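Local coordinates for protein CRISPR-associated endonuclease Cas9 (Campylobacter jejuni subsp. jejuni serotype O:2, PDB 5X2H) that is, in its natural full-length form, an RNA-guided endonuclease that cuts the two strands of foreign DNA with separate RuvC-like and HNH nuclease domains, at residues 207-210 with 211-215. Numbering follows the deposited sequence.
Sequences KDEL and KLIFK
Ile213 N donates to Glu209 O at 2.7 Å, and Ile213 CG1 settles against the same oxygen. Farther out, Ile213 CD1 lies 3.8 Å from Glu209 CG, the two side chains running side by side in the same direction. Glu209, extended throughout with CG anti to the backbone N (chi1 178°), sends its carboxylate into a buried setting, where OE1 makes a salt bridge with Arg111 and OE2 takes a weak hydrogen bond from the backbone of Gly169.

One residue on, Phe214 N donates to Leu210 O at 3.1 Å, while the Phe214 ring meets Leu210 O edge-on, with CD2 3.2 Å away. Leu210 CD1 packs 4.0 Å from CE2 of the Phe214 ring. These i to i+4 pairs belong to the α-helix 203-219, probably part of the α-helical recognition lobe of Cas9, whose buried face packs against helices 121-133 and 226-236: Ile213 rests on Phe124 and Val127, Leu210 on Val232 and Leu233, and Phe214 makes edge-to-face contacts with Phe124 and Phe224.

On a more exposed flank, the extended chains of Lys207 and Lys211 touch obliquely, CE to CE at 3.9 Å. Lys207 NZ and Lys211 NZ are only 4.7 Å apart. Nearby, Asp208 OD1 stands 5.3 Å from Lys211 NZ and may partly offset that gathering of positive charge.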
# COMPACT_ATOMS: atom_id res chain seq x y z
N LYS A 207 -23.61 23.66 -3.10
CA LYS A 207 -23.52 24.38 -4.36
C LYS A 207 -24.82 25.13 -4.66
O LYS A 207 -24.78 26.24 -5.21
CB LYS A 207 -23.18 23.42 -5.50
CG LYS A 207 -22.81 24.11 -6.81
CD LYS A 207 -22.34 23.11 -7.85
CE LYS A 207 -21.80 23.81 -9.09
NZ LYS A 207 -21.23 22.85 -10.06
N ASP A 208 -25.96 24.56 -4.28
CA ASP A 208 -27.23 25.25 -4.45
C ASP A 208 -27.29 26.51 -3.59
O ASP A 208 -27.86 27.52 -4.00
CB ASP A 208 -28.40 24.33 -4.11
CG ASP A 208 -28.50 23.14 -5.04
OD1 ASP A 208 -28.05 23.26 -6.21
OD2 ASP A 208 -29.02 22.09 -4.62
N GLU A 209 -26.71 26.46 -2.39
CA GLU A 209 -26.76 27.61 -1.50
C GLU A 209 -25.95 28.77 -2.06
O GLU A 209 -26.44 29.91 -2.13
CB GLU A 209 -26.27 27.24 -0.10
CG GLU A 209 -26.25 28.41 0.86
CD GLU A 209 -25.72 28.04 2.24
OE1 GLU A 209 -25.50 28.96 3.05
OE2 GLU A 209 -25.52 26.84 2.50
N LEU A 210 -24.71 28.50 -2.49
CA LEU A 210 -23.88 29.56 -3.04
C LEU A 210 -24.47 30.14 -4.32
O LEU A 210 -24.32 31.34 -4.58
CB LEU A 210 -22.46 29.04 -3.29
CG LEU A 210 -21.40 30.09 -3.57
CD1 LEU A 210 -21.47 31.21 -2.55
CD2 LEU A 210 -20.01 29.46 -3.58
N LYS A 211 -25.15 29.32 -5.13
CA LYS A 211 -25.87 29.86 -6.28
C LYS A 211 -27.03 30.74 -5.83
O LYS A 211 -27.28 31.80 -6.42
CB LYS A 211 -26.38 28.73 -7.17
CG LYS A 211 -25.30 27.97 -7.91
CD LYS A 211 -25.89 26.90 -8.82
CE LYS A 211 -24.81 26.17 -9.59
NZ LYS A 211 -25.38 25.07 -10.43
N LEU A 212 -27.75 30.32 -4.79
CA LEU A 212 -28.87 31.11 -4.29
C LEU A 212 -28.39 32.41 -3.66
O LEU A 212 -29.03 33.46 -3.83
CB LEU A 212 -29.68 30.29 -3.28
CG LEU A 212 -30.83 31.01 -2.58
CD1 LEU A 212 -31.92 31.39 -3.58
CD2 LEU A 212 -31.40 30.16 -1.46
N ILE A 213 -27.28 32.37 -2.94
CA ILE A 213 -26.76 33.57 -2.29
C ILE A 213 -26.35 34.60 -3.33
O ILE A 213 -26.62 35.80 -3.17
CB ILE A 213 -25.59 33.21 -1.35
CG1 ILE A 213 -26.11 32.43 -0.14
CG2 ILE A 213 -24.86 34.47 -0.91
CD1 ILE A 213 -25.01 31.96 0.80
N PHE A 214 -25.70 34.16 -4.41
CA PHE A 214 -25.35 35.08 -5.49
C PHE A 214 -26.60 35.73 -6.08
O PHE A 214 -26.65 36.95 -6.26
CB PHE A 214 -24.56 34.35 -6.57
CG PHE A 214 -23.07 34.48 -6.44
CD1 PHE A 214 -22.42 35.63 -6.83
CD2 PHE A 214 -22.31 33.44 -5.92
CE1 PHE A 214 -21.05 35.76 -6.71
CE2 PHE A 214 -20.94 33.56 -5.79
CZ PHE A 214 -20.31 34.72 -6.19
N LYS A 215 -27.62 34.92 -6.37
CA LYS A 215 -28.85 35.44 -6.96
C LYS A 215 -29.57 36.39 -6.01
O LYS A 215 -30.08 37.43 -6.44
CB LYS A 215 -29.76 34.28 -7.36
CG LYS A 215 -31.15 34.70 -7.81
CD LYS A 215 -32.20 33.72 -7.30
CE LYS A 215 -32.89 32.97 -8.43
NZ LYS A 215 -33.97 33.78 -9.05